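Local atomic coordinates of ALDH21) (Physcomitrella patens subsp. patens, PDB entry 5MZ8), a protein that probably oxidises D-glyceraldehyde 3-phosphate to 3-phosphoglycerate with NADP(+) and water, as a member of the aldehyde dehydrogenase family. Residues 57-62 and 214-219; 35-40 and 64-69; 210-215 and 242-247. All blocks are in the same frame, centred on the assembly; numbering follows the deposited sequence.

Interaction 1 of 3, residues 57-62 and 214-219; sequences DVTNKY and ASRTPL
Strand 55-59, an outermost strand of the small N-terminal sheet, and the turn that follows it meet the loop leading into helix 219-229 through Val-58 and Lys-61. Val-58 splits its two methyls between neighbours: CG2 reaches the Pro-218 ring, 3.7 Å from CD, while CG1, set anti to the backbone N (chi1 -178°), slides past Leu-219 CD1 at 3.9 Å. The polar half belongs to Lys-61. Its chain folds back at chi2 and chi4, bringing NZ to 3.0 Å from Arg-216 O and 2.8 Å from Thr-59 O; both bonds meet their carbonyls somewhat tilted from plane, and Glu-125 O takes a third. The ammonium thereby ties strand end, loop and helix 115-126 together. In this aldehyde dehydrogenase the loop follows strand 209-212 of the nucleotide-binding domain and carries Ser-215, an NADP(+)-binding residue, so the N-terminal sheet packs directly on a cofactor-binding loop. The Arg-216 side chain, bent at chi3, crosses the lysine chain obliquely, with Lys-61 CE 3.4 Å from NE. The two positive groups lie close, Lys-61 NZ 4.6 Å from Arg-216 NE, though not in contact, and the guanidinium NH2 turns to Ile-363 O in a weak hydrogen bond.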
ATOM      1  N   ASP A  57     -33.703  -8.321  33.911  1.00 35.13           N
ATOM      2  CA  ASP A  57     -34.881  -7.823  33.210  1.00 34.43           C
ATOM      3  C   ASP A  57     -34.456  -6.865  32.135  1.00 37.05           C
ATOM      4  O   ASP A  57     -33.631  -5.984  32.380  1.00 36.52           O
ATOM      5  CB  ASP A  57     -35.841  -7.079  34.157  1.00 36.50           C
ATOM      6  CG  ASP A  57     -36.529  -7.912  35.222  1.00 43.53           C
ATOM      7  OD1 ASP A  57     -36.591  -9.147  35.060  1.00 45.33           O
ATOM      8  OD2 ASP A  57     -37.035  -7.316  36.206  1.00 43.72           O
ATOM      9  N   VAL A  58     -35.029  -7.032  30.945  1.00 34.11           N
ATOM     10  CA  VAL A  58     -34.821  -6.143  29.799  1.00 33.65           C
ATOM     11  C   VAL A  58     -36.193  -5.543  29.509  1.00 36.70           C
ATOM     12  O   VAL A  58     -37.148  -6.278  29.249  1.00 36.15           O
ATOM     13  CB  VAL A  58     -34.182  -6.819  28.560  1.00 36.36           C
ATOM     14  CG1 VAL A  58     -33.958  -5.799  27.445  1.00 35.55           C
ATOM     15  CG2 VAL A  58     -32.873  -7.509  28.932  1.00 35.72           C
ATOM     16  N   THR A  59     -36.307  -4.220  29.639  1.00 33.05           N
ATOM     17  CA  THR A  59     -37.582  -3.532  29.449  1.00 32.57           C
ATOM     18  C   THR A  59     -37.764  -2.941  28.069  1.00 35.76           C
ATOM     19  O   THR A  59     -36.793  -2.556  27.423  1.00 34.57           O
ATOM     20  CB  THR A  59     -37.788  -2.434  30.510  1.00 33.73           C
ATOM     21  OG1 THR A  59     -36.755  -1.461  30.389  1.00 32.24           O
ATOM     22  CG2 THR A  59     -37.860  -2.971  31.922  1.00 26.80           C
ATOM     23  N   ASN A  60     -39.031  -2.847  27.636  1.00 32.83           N
ATOM     24  CA  ASN A  60     -39.443  -2.174  26.414  1.00 31.85           C
ATOM     25  C   ASN A  60     -39.287  -0.697  26.801  1.00 34.27           C
ATOM     26  O   ASN A  60     -39.915  -0.255  27.758  1.00 34.13           O
ATOM     27  CB  ASN A  60     -40.904  -2.533  26.096  1.00 33.12           C
ATOM     28  CG  ASN A  60     -41.513  -1.833  24.904  1.00 45.24           C
ATOM     29  OD1 ASN A  60     -41.365  -0.625  24.701  1.00 38.46           O
ATOM     30  ND2 ASN A  60     -42.311  -2.570  24.148  1.00 40.72           N
ATOM     31  N   LYS A  61     -38.400   0.037  26.134  1.00 30.63           N
ATOM     32  CA  LYS A  61     -38.087   1.419  26.526  1.00 30.22           C
ATOM     33  C   LYS A  61     -39.209   2.435  26.262  1.00 34.32           C
ATOM     34  O   LYS A  61     -39.100   3.581  26.714  1.00 34.79           O
ATOM     35  CB  LYS A  61     -36.756   1.899  25.925  1.00 30.94           C
ATOM     36  CG  LYS A  61     -35.550   1.037  26.314  1.00 28.87           C
ATOM     37  CD  LYS A  61     -35.322   0.882  27.823  1.00 33.15           C
ATOM     38  CE  LYS A  61     -34.100   0.055  28.137  1.00 36.70           C
ATOM     39  NZ  LYS A  61     -34.223  -1.360  27.685  1.00 35.50           N
ATOM     40  N   TYR A  62     -40.297   2.019  25.607  1.00 30.21           N
ATOM     41  CA  TYR A  62     -41.433   2.912  25.403  1.00 30.92           C
ATOM     42  C   TYR A  62     -42.506   2.676  26.489  1.00 36.28           C
ATOM     43  O   TYR A  62     -42.964   3.619  27.127  1.00 35.37           O
ATOM     44  CB  TYR A  62     -42.041   2.748  23.994  1.00 31.08           C
ATOM     45  CG  TYR A  62     -43.296   3.577  23.784  1.00 31.98           C
ATOM     46  CD1 TYR A  62     -43.259   4.970  23.860  1.00 33.30           C
ATOM     47  CD2 TYR A  62     -44.520   2.971  23.509  1.00 32.57           C
ATOM     48  CE1 TYR A  62     -44.408   5.738  23.674  1.00 32.77           C
ATOM     49  CE2 TYR A  62     -45.675   3.731  23.308  1.00 33.70           C
ATOM     50  CZ  TYR A  62     -45.613   5.116  23.392  1.00 38.94           C
ATOM     51  OH  TYR A  62     -46.737   5.884  23.194  1.00 37.98           O
ATOM     52  N   ALA A 214     -24.139  -4.372  26.865  1.00 28.91           N
ATOM     53  CA  ALA A 214     -24.752  -3.456  27.832  1.00 29.21           C
ATOM     54  C   ALA A 214     -25.981  -4.161  28.423  1.00 36.74           C
ATOM     55  O   ALA A 214     -26.724  -4.825  27.690  1.00 36.34           O
ATOM     56  CB  ALA A 214     -25.156  -2.160  27.156  1.00 29.49           C
ATOM     57  N   SER A 215     -26.139  -4.081  29.758  1.00 35.39           N
ATOM     58  CA  SER A 215     -27.205  -4.740  30.498  1.00 35.33           C
ATOM     59  C   SER A 215     -28.593  -4.214  30.173  1.00 37.97           C
ATOM     60  O   SER A 215     -29.552  -4.962  30.306  1.00 39.09           O
ATOM     61  CB  SER A 215     -26.921  -4.702  31.994  1.00 39.45           C
ATOM     62  OG  SER A 215     -26.004  -5.735  32.320  1.00 48.68           O
ATOM     63  N   ARG A 216     -28.698  -2.972  29.702  1.00 33.75           N
ATOM     64  CA  ARG A 216     -29.965  -2.355  29.308  1.00 33.45           C
ATOM     65  C   ARG A 216     -30.422  -2.833  27.936  1.00 35.48           C
ATOM     66  O   ARG A 216     -31.626  -2.814  27.661  1.00 34.42           O
ATOM     67  CB  ARG A 216     -29.860  -0.813  29.309  1.00 34.61           C
ATOM     68  CG  ARG A 216     -30.249  -0.173  30.629  1.00 51.64           C
ATOM     69  CD  ARG A 216     -30.560   1.314  30.490  1.00 62.64           C
ATOM     70  NE  ARG A 216     -31.991   1.614  30.347  1.00 68.14           N
ATOM     71  CZ  ARG A 216     -32.856   1.713  31.352  1.00 80.27           C
ATOM     72  NH1 ARG A 216     -32.451   1.547  32.605  1.00 76.09           N
ATOM     73  NH2 ARG A 216     -34.126   2.012  31.116  1.00 61.18           N
ATOM     74  N   THR A 217     -29.460  -3.209  27.048  1.00 31.03           N
ATOM     75  CA  THR A 217     -29.726  -3.647  25.670  1.00 29.81           C
ATOM     76  C   THR A 217     -28.902  -4.907  25.266  1.00 33.75           C
ATOM     77  O   THR A 217     -28.147  -4.828  24.289  1.00 34.14           O
ATOM     78  CB  THR A 217     -29.419  -2.495  24.686  1.00 36.70           C
ATOM     79  OG1 THR A 217     -28.035  -2.154  24.802  1.00 34.91           O
ATOM     80  CG2 THR A 217     -30.302  -1.256  24.884  1.00 30.18           C
ATOM     81  N   PRO A 218     -29.061  -6.093  25.906  1.00 29.52           N
ATOM     82  CA  PRO A 218     -28.223  -7.244  25.508  1.00 28.65           C
ATOM     83  C   PRO A 218     -28.792  -8.172  24.432  1.00 32.09           C
ATOM     84  O   PRO A 218     -28.071  -9.060  23.970  1.00 31.80           O
ATOM     85  CB  PRO A 218     -28.064  -8.009  26.824  1.00 30.06           C
ATOM     86  CG  PRO A 218     -29.388  -7.770  27.541  1.00 33.94           C
ATOM     87  CD  PRO A 218     -29.919  -6.432  27.072  1.00 30.18           C
ATOM     88  N   LEU A 219     -30.069  -8.005  24.064  1.00 27.60           N
ATOM     89  CA  LEU A 219     -30.773  -8.880  23.123  1.00 27.38           C
ATOM     90  C   LEU A 219     -30.166  -8.911  21.741  1.00 32.58           C
ATOM     91  O   LEU A 219     -30.031  -9.997  21.175  1.00 32.53           O
ATOM     92  CB  LEU A 219     -32.274  -8.559  23.062  1.00 27.88           C
ATOM     93  CG  LEU A 219     -32.981  -8.405  24.419  1.00 33.16           C
ATOM     94  CD1 LEU A 219     -34.379  -7.900  24.243  1.00 33.48           C
ATOM     95  CD2 LEU A 219     -32.936  -9.698  25.241  1.00 35.89           C
TER

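Interaction 2 of 3, residues 35-40 and 64-69; sequences VTPKKY and NDVAAK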
ATOM      1  N   VAL A  35     -46.168  -8.369  28.169  1.00 64.39           N
ATOM      2  CA  VAL A  35     -46.884  -9.216  29.129  1.00 64.72           C
ATOM      3  C   VAL A  35     -45.970 -10.370  29.595  1.00 67.33           C
ATOM      4  O   VAL A  35     -45.251 -10.181  30.580  1.00 66.85           O
ATOM      5  CB  VAL A  35     -48.292  -9.700  28.661  1.00 69.47           C
ATOM      6  CG1 VAL A  35     -49.202  -9.980  29.861  1.00 69.70           C
ATOM      7  CG2 VAL A  35     -48.946  -8.702  27.707  1.00 69.42           C
ATOM      8  N   THR A  36     -45.980 -11.547  28.908  1.00 62.72           N
ATOM      9  CA  THR A  36     -45.076 -12.632  29.313  1.00 61.66           C
ATOM     10  C   THR A  36     -43.676 -12.343  28.739  1.00 62.52           C
ATOM     11  O   THR A  36     -43.541 -12.276  27.509  1.00 61.51           O
ATOM     12  CB  THR A  36     -45.580 -14.027  28.916  1.00 72.03           C
ATOM     13  OG1 THR A  36     -46.995 -14.119  29.103  1.00 74.58           O
ATOM     14  CG2 THR A  36     -44.873 -15.136  29.692  1.00 70.33           C
ATOM     15  N   PRO A  37     -42.635 -12.154  29.595  1.00 56.09           N
ATOM     16  CA  PRO A  37     -41.294 -11.867  29.062  1.00 53.80           C
ATOM     17  C   PRO A  37     -40.673 -13.080  28.379  1.00 55.15           C
ATOM     18  O   PRO A  37     -40.810 -14.205  28.881  1.00 55.11           O
ATOM     19  CB  PRO A  37     -40.490 -11.453  30.300  1.00 55.46           C
ATOM     20  CG  PRO A  37     -41.477 -11.299  31.411  1.00 60.92           C
ATOM     21  CD  PRO A  37     -42.620 -12.195  31.072  1.00 57.59           C
ATOM     22  N   LYS A  38     -40.007 -12.854  27.228  1.00 48.27           N
ATOM     23  CA  LYS A  38     -39.340 -13.916  26.472  1.00 46.67           C
ATOM     24  C   LYS A  38     -38.031 -14.274  27.182  1.00 47.18           C
ATOM     25  O   LYS A  38     -37.247 -13.379  27.512  1.00 45.36           O
ATOM     26  CB  LYS A  38     -39.060 -13.474  25.026  1.00 48.51           C
ATOM     27  CG  LYS A  38     -38.602 -14.610  24.118  1.00 53.00           C
ATOM     28  CD  LYS A  38     -38.037 -14.111  22.802  1.00 57.68           C
ATOM     29  CE  LYS A  38     -37.592 -15.251  21.918  1.00 71.51           C
ATOM     30  NZ  LYS A  38     -36.219 -15.732  22.252  1.00 82.14           N
ATOM     31  N   LYS A  39     -37.816 -15.577  27.443  1.00 41.80           N
ATOM     32  CA  LYS A  39     -36.600 -16.047  28.104  1.00 40.92           C
ATOM     33  C   LYS A  39     -35.500 -16.255  27.055  1.00 44.66           C
ATOM     34  O   LYS A  39     -35.727 -16.883  26.015  1.00 45.45           O
ATOM     35  CB  LYS A  39     -36.856 -17.315  28.937  1.00 43.40           C
ATOM     36  CG  LYS A  39     -38.000 -17.177  29.938  1.00 61.59           C
ATOM     37  CD  LYS A  39     -37.629 -17.528  31.385  1.00 71.43           C
ATOM     38  CE  LYS A  39     -38.841 -17.525  32.285  1.00 83.15           C
ATOM     39  NZ  LYS A  39     -39.668 -18.743  32.085  1.00 93.79           N
ATOM     40  N   TYR A  40     -34.334 -15.660  27.293  1.00 39.31           N
ATOM     41  CA  TYR A  40     -33.206 -15.767  26.366  1.00 37.79           C
ATOM     42  C   TYR A  40     -32.108 -16.638  26.961  1.00 40.43           C
ATOM     43  O   TYR A  40     -32.116 -16.907  28.162  1.00 39.71           O
ATOM     44  CB  TYR A  40     -32.656 -14.364  26.042  1.00 38.24           C
ATOM     45  CG  TYR A  40     -33.445 -13.600  24.995  1.00 38.41           C
ATOM     46  CD1 TYR A  40     -34.672 -13.011  25.305  1.00 39.31           C
ATOM     47  CD2 TYR A  40     -32.932 -13.399  23.716  1.00 38.28           C
ATOM     48  CE1 TYR A  40     -35.382 -12.273  24.359  1.00 37.49           C
ATOM     49  CE2 TYR A  40     -33.642 -12.672  22.758  1.00 38.69           C
ATOM     50  CZ  TYR A  40     -34.872 -12.123  23.084  1.00 46.23           C
ATOM     51  OH  TYR A  40     -35.580 -11.382  22.169  1.00 52.72           O
ATOM     52  N   ASN A  64     -42.175   0.454  29.207  1.00 35.51           N
ATOM     53  CA  ASN A  64     -41.506   0.129  30.484  1.00 35.40           C
ATOM     54  C   ASN A  64     -41.837  -1.280  30.997  1.00 40.01           C
ATOM     55  O   ASN A  64     -41.445  -1.619  32.112  1.00 41.50           O
ATOM     56  CB  ASN A  64     -41.716   1.189  31.581  1.00 36.81           C
ATOM     57  CG  ASN A  64     -41.227   2.553  31.200  1.00 64.07           C
ATOM     58  OD1 ASN A  64     -40.061   2.759  30.851  1.00 60.77           O
ATOM     59  ND2 ASN A  64     -42.121   3.520  31.225  1.00 60.85           N
ATOM     60  N   ASP A  65     -42.500  -2.113  30.171  1.00 35.73           N
ATOM     61  CA  ASP A  65     -42.825  -3.499  30.512  1.00 36.04           C
ATOM     62  C   ASP A  65     -41.581  -4.355  30.400  1.00 39.26           C
ATOM     63  O   ASP A  65     -40.766  -4.095  29.514  1.00 39.41           O
ATOM     64  CB  ASP A  65     -43.892  -4.071  29.556  1.00 38.25           C
ATOM     65  CG  ASP A  65     -45.261  -3.422  29.616  1.00 52.67           C
ATOM     66  OD1 ASP A  65     -45.730  -3.111  30.739  1.00 54.91           O
ATOM     67  OD2 ASP A  65     -45.893  -3.280  28.547  1.00 59.59           O
ATOM     68  N   VAL A  66     -41.445  -5.399  31.254  1.00 35.41           N
ATOM     69  CA  VAL A  66     -40.318  -6.329  31.176  1.00 35.57           C
ATOM     70  C   VAL A  66     -40.631  -7.204  29.972  1.00 42.85           C
ATOM     71  O   VAL A  66     -41.583  -7.984  30.008  1.00 44.60           O
ATOM     72  CB  VAL A  66     -40.053  -7.149  32.474  1.00 38.89           C
ATOM     73  CG1 VAL A  66     -38.994  -8.236  32.241  1.00 38.14           C
ATOM     74  CG2 VAL A  66     -39.635  -6.242  33.624  1.00 38.54           C
ATOM     75  N   ALA A  67     -39.889  -7.010  28.880  1.00 39.15           N
ATOM     76  CA  ALA A  67     -40.137  -7.741  27.654  1.00 38.64           C
ATOM     77  C   ALA A  67     -39.301  -9.002  27.549  1.00 40.93           C
ATOM     78  O   ALA A  67     -39.674  -9.937  26.836  1.00 42.13           O
ATOM     79  CB  ALA A  67     -39.887  -6.834  26.467  1.00 39.14           C
ATOM     80  N   ALA A  68     -38.166  -9.024  28.234  1.00 35.45           N
ATOM     81  CA  ALA A  68     -37.246 -10.146  28.187  1.00 34.37           C
ATOM     82  C   ALA A  68     -36.587 -10.408  29.535  1.00 37.45           C
ATOM     83  O   ALA A  68     -36.462  -9.509  30.352  1.00 35.95           O
ATOM     84  CB  ALA A  68     -36.186  -9.892  27.123  1.00 34.31           C
ATOM     85  N   LYS A  69     -36.203 -11.663  29.769  1.00 35.74           N
ATOM     86  CA  LYS A  69     -35.487 -12.120  30.956  1.00 35.02           C
ATOM     87  C   LYS A  69     -34.237 -12.817  30.430  1.00 38.94           C
ATOM     88  O   LYS A  69     -34.323 -13.671  29.541  1.00 38.93           O
ATOM     89  CB  LYS A  69     -36.366 -13.016  31.835  1.00 37.18           C
ATOM     90  CG  LYS A  69     -37.360 -12.183  32.637  1.00 47.18           C
ATOM     91  CD  LYS A  69     -37.964 -12.899  33.816  1.00 54.65           C
ATOM     92  CE  LYS A  69     -38.084 -12.036  35.060  1.00 64.26           C
ATOM     93  NZ  LYS A  69     -38.922 -10.814  34.882  1.00 69.39           N
TER
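Lys-38 and Lys-39 pair in parallel with Ala-68 and Lys-69, joining strand 38-44 to strand 66-71 by three backbone hydrogen bonds: Lys-38 N to Ala-67 O, Lys-69 N to Lys-38 O and Tyr-40 N to Lys-69 O, each 3.0 Å. These strands are the central pair of the four-stranded mixed N-terminal sheet, and strand 66-71 pairs antiparallel with strand 55-59 beyond, where a classic beta bulge sets Ala-67 and Ala-68 together opposite Val-58. Before the first bridge, Pro-37 lays its ring against the other strand, CG 3.6 Å from Val-66 O and 4.0 Å from Val-66 CG1, while its CB touches Lys-69 CG at the same 4.0 Å. The Lys-69 chain then bends at chi3 and chi4, and NZ forms a salt bridge with Asp-57 on strand 55-59. Lys-39 shares this face of the sheet. On the face of Lys-38 and Ala-68, the Tyr-40 ring meets the Ala-68 methyl obliquely, and Leu-219 of helix 219-229 packs against both side chains. The Lys-38 chain, extended until chi4, turns its ammonium back over that ring, and NZ stands 3.9 Å above the Tyr-40 ring plane, over its centre.

Interaction 3 of 3, residues 210-215 and 242-247; sequences VLKPAS and LPVSRE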
ATOM      1  N   VAL A 210     -14.595 -12.589  24.311  1.00 24.28           N
ATOM      2  CA  VAL A 210     -15.590 -12.649  25.388  1.00 22.93           C
ATOM      3  C   VAL A 210     -16.233 -11.253  25.392  1.00 26.35           C
ATOM      4  O   VAL A 210     -15.540 -10.256  25.609  1.00 26.05           O
ATOM      5  CB  VAL A 210     -15.024 -13.081  26.769  1.00 26.22           C
ATOM      6  CG1 VAL A 210     -16.156 -13.296  27.766  1.00 26.34           C
ATOM      7  CG2 VAL A 210     -14.189 -14.356  26.655  1.00 25.92           C
ATOM      8  N   LEU A 211     -17.509 -11.176  25.017  1.00 23.86           N
ATOM      9  CA  LEU A 211     -18.227  -9.909  24.925  1.00 24.67           C
ATOM     10  C   LEU A 211     -19.172  -9.676  26.100  1.00 30.61           C
ATOM     11  O   LEU A 211     -20.014 -10.524  26.428  1.00 28.57           O
ATOM     12  CB  LEU A 211     -18.993  -9.810  23.572  1.00 24.87           C
ATOM     13  CG  LEU A 211     -20.130  -8.779  23.444  1.00 28.58           C
ATOM     14  CD1 LEU A 211     -19.599  -7.366  23.268  1.00 27.97           C
ATOM     15  CD2 LEU A 211     -21.017  -9.120  22.291  1.00 31.47           C
ATOM     16  N   LYS A 212     -19.037  -8.490  26.701  1.00 28.44           N
ATOM     17  CA  LYS A 212     -19.916  -8.017  27.748  1.00 28.37           C
ATOM     18  C   LYS A 212     -20.888  -7.044  27.072  1.00 30.18           C
ATOM     19  O   LYS A 212     -20.523  -5.896  26.828  1.00 29.89           O
ATOM     20  CB  LYS A 212     -19.139  -7.304  28.881  1.00 30.08           C
ATOM     21  CG  LYS A 212     -20.045  -6.966  30.070  1.00 32.34           C
ATOM     22  CD  LYS A 212     -19.512  -5.799  30.899  1.00 33.01           C
ATOM     23  CE  LYS A 212     -20.514  -5.278  31.901  1.00 40.62           C
ATOM     24  NZ  LYS A 212     -21.650  -4.555  31.266  1.00 55.86           N
ATOM     25  N   PRO A 213     -22.119  -7.455  26.742  1.00 27.12           N
ATOM     26  CA  PRO A 213     -23.056  -6.479  26.162  1.00 27.19           C
ATOM     27  C   PRO A 213     -23.617  -5.560  27.247  1.00 31.95           C
ATOM     28  O   PRO A 213     -23.593  -5.935  28.424  1.00 31.58           O
ATOM     29  CB  PRO A 213     -24.156  -7.364  25.550  1.00 29.04           C
ATOM     30  CG  PRO A 213     -24.149  -8.600  26.354  1.00 33.31           C
ATOM     31  CD  PRO A 213     -22.759  -8.778  26.935  1.00 28.80           C
ATOM     32  N   ALA A 214     -24.139  -4.372  26.865  1.00 28.91           N
ATOM     33  CA  ALA A 214     -24.752  -3.456  27.832  1.00 29.21           C
ATOM     34  C   ALA A 214     -25.981  -4.161  28.423  1.00 36.74           C
ATOM     35  O   ALA A 214     -26.724  -4.825  27.690  1.00 36.34           O
ATOM     36  CB  ALA A 214     -25.156  -2.160  27.156  1.00 29.49           C
ATOM     37  N   SER A 215     -26.139  -4.081  29.758  1.00 35.39           N
ATOM     38  CA  SER A 215     -27.205  -4.740  30.498  1.00 35.33           C
ATOM     39  C   SER A 215     -28.593  -4.214  30.173  1.00 37.97           C
ATOM     40  O   SER A 215     -29.552  -4.962  30.306  1.00 39.09           O
ATOM     41  CB  SER A 215     -26.921  -4.702  31.994  1.00 39.45           C
ATOM     42  OG  SER A 215     -26.004  -5.735  32.320  1.00 48.68           O
ATOM     43  N   LEU A 242     -21.813 -12.645  27.442  1.00 32.65           N
ATOM     44  CA  LEU A 242     -22.277 -12.705  28.812  1.00 33.82           C
ATOM     45  C   LEU A 242     -22.665 -11.361  29.415  1.00 39.56           C
ATOM     46  O   LEU A 242     -21.782 -10.606  29.829  1.00 38.30           O
ATOM     47  CB  LEU A 242     -21.209 -13.361  29.719  1.00 34.21           C
ATOM     48  CG  LEU A 242     -20.497 -14.603  29.201  1.00 39.15           C
ATOM     49  CD1 LEU A 242     -19.111 -14.669  29.739  1.00 39.54           C
ATOM     50  CD2 LEU A 242     -21.283 -15.867  29.514  1.00 40.46           C
ATOM     51  N   PRO A 243     -23.973 -11.072  29.577  1.00 38.16           N
ATOM     52  CA  PRO A 243     -24.361  -9.880  30.348  1.00 38.35           C
ATOM     53  C   PRO A 243     -23.942 -10.170  31.802  1.00 40.91           C
ATOM     54  O   PRO A 243     -24.154 -11.279  32.311  1.00 40.46           O
ATOM     55  CB  PRO A 243     -25.894  -9.830  30.187  1.00 40.57           C
ATOM     56  CG  PRO A 243     -26.207 -10.794  29.065  1.00 44.70           C
ATOM     57  CD  PRO A 243     -25.159 -11.854  29.189  1.00 40.04           C
ATOM     58  N   VAL A 244     -23.203  -9.254  32.413  1.00 36.67           N
ATOM     59  CA  VAL A 244     -22.705  -9.521  33.761  1.00 36.29           C
ATOM     60  C   VAL A 244     -23.125  -8.439  34.748  1.00 42.10           C
ATOM     61  O   VAL A 244     -23.298  -7.264  34.375  1.00 41.02           O
ATOM     62  CB  VAL A 244     -21.166  -9.811  33.826  1.00 38.87           C
ATOM     63  CG1 VAL A 244     -20.765 -10.976  32.929  1.00 38.10           C
ATOM     64  CG2 VAL A 244     -20.326  -8.581  33.511  1.00 38.05           C
ATOM     65  N   SER A 245     -23.251  -8.852  36.024  1.00 40.87           N
ATOM     66  CA  SER A 245     -23.550  -7.984  37.171  1.00 41.50           C
ATOM     67  C   SER A 245     -22.371  -7.037  37.415  1.00 44.51           C
ATOM     68  O   SER A 245     -21.265  -7.262  36.909  1.00 44.52           O
ATOM     69  CB  SER A 245     -23.801  -8.817  38.431  1.00 46.13           C
ATOM     70  OG  SER A 245     -22.762  -9.747  38.699  1.00 57.70           O
ATOM     71  N   ARG A 246     -22.599  -6.009  38.223  1.00 41.02           N
ATOM     72  CA  ARG A 246     -21.598  -5.016  38.567  1.00 40.62           C
ATOM     73  C   ARG A 246     -20.452  -5.630  39.361  1.00 46.32           C
ATOM     74  O   ARG A 246     -19.306  -5.220  39.183  1.00 46.45           O
ATOM     75  CB  ARG A 246     -22.245  -3.880  39.348  1.00 40.71           C
ATOM     76  CG  ARG A 246     -21.387  -2.637  39.397  1.00 47.17           C
ATOM     77  CD  ARG A 246     -22.131  -1.600  40.170  1.00 48.96           C
ATOM     78  NE  ARG A 246     -21.250  -0.579  40.724  1.00 44.95           N
ATOM     79  CZ  ARG A 246     -21.678   0.369  41.539  1.00 52.18           C
ATOM     80  NH1 ARG A 246     -22.957   0.419  41.899  1.00 37.93           N
ATOM     81  NH2 ARG A 246     -20.835   1.284  41.998  1.00 34.85           N
ATOM     82  N   GLU A 247     -20.747  -6.627  40.205  1.00 44.72           N
ATOM     83  CA  GLU A 247     -19.758  -7.279  41.072  1.00 45.80           C
ATOM     84  C   GLU A 247     -18.704  -8.093  40.321  1.00 48.28           C
ATOM     85  O   GLU A 247     -17.620  -8.333  40.870  1.00 48.29           O
ATOM     86  CB  GLU A 247     -20.421  -8.129  42.183  1.00 48.27           C
ATOM     87  CG  GLU A 247     -21.719  -8.838  41.816  1.00 60.18           C
ATOM     88  CD  GLU A 247     -22.985  -8.085  42.164  1.00 80.67           C
ATOM     89  OE1 GLU A 247     -23.359  -7.169  41.399  1.00 76.29           O
ATOM     90  OE2 GLU A 247     -23.650  -8.466  43.156  1.00 71.59           O
TER
HETATM   91  O   HOH W   1     -23.490  -6.665  30.990  1.00 30.28           O
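Lys-212 and Val-244 meet along their side chains: the Val-244 methyl CG2 lies against the lysine's aliphatic run, 3.7 Å from CE and 3.8 Å from CG. With CG anti to the backbone N (chi1 -173°) and the next two torsions extended, the Lys-212 chain passes the valine and turns only at chi4, which brings NZ to a water molecule at 2.8 Å. That water also hydrogen-bonds Pro-213 O, Ser-215 OG and Val-244 N, accepting from the valine amide and donating to the proline carbonyl, so one molecule joins the strand end and its loop to the loop 242-247. With Lys-212 cut back to an alanine, the water is likely to lose its charged donor and Val-244 CG2 the methylene run it rests on. Next to this, Pro-213 and Pro-243 bring their rings together, CG to CG at 4.0 Å, and Pro-213 CD lies 3.6 Å from Leu-242 O. Toward the strand, Leu-242 N gives a nearly straight hydrogen bond to Leu-211 O (3.0 Å, 162° at the hydrogen), and Leu-242 CD1 touches Val-210 CG1 at 3.8 Å. Ala-81 of helix 75-93 contacts both of these apolar side chains, while Phe-252 packs against Val-210, Lys-212 and Val-244. The backbone of 210-212 is held in turn by strand 182-185, through Val-182 and Met-184. Lys-212 at the end of strand 209-212, and Ser-215 and Arg-246 in the loops after adjacent parallel strands 209-212 and 239-241, bind NADP(+) at the edge of the Rossmann-type dinucleotide-binding sheet of the aldehyde dehydrogenases.

Interactions 1 and 2 share the N-terminal sheet: strands 55-59 and 66-71 are neighbours there, joined where Val-58 O meets Ala-67 N at 2.9 Å, and Leu-219 CD2 packs on Tyr-40 CE1. Interactions 1 and 3 share Ala-214 and Ser-215, and Pro-218 bridges them by touching Pro-213 and Pro-243. The loop 214-219 thus links that sheet to the nucleotide-binding one. Interaction 2 is the most exposed, backbone pairing flanked by lysines; interaction 3 is buried, apolar, with one water-bridged polar junction; interaction 1, partly buried, relies on a lysine ammonium gripping carbonyls. Interactions 2 and 3 do not touch, their centres being about 18 Å apart.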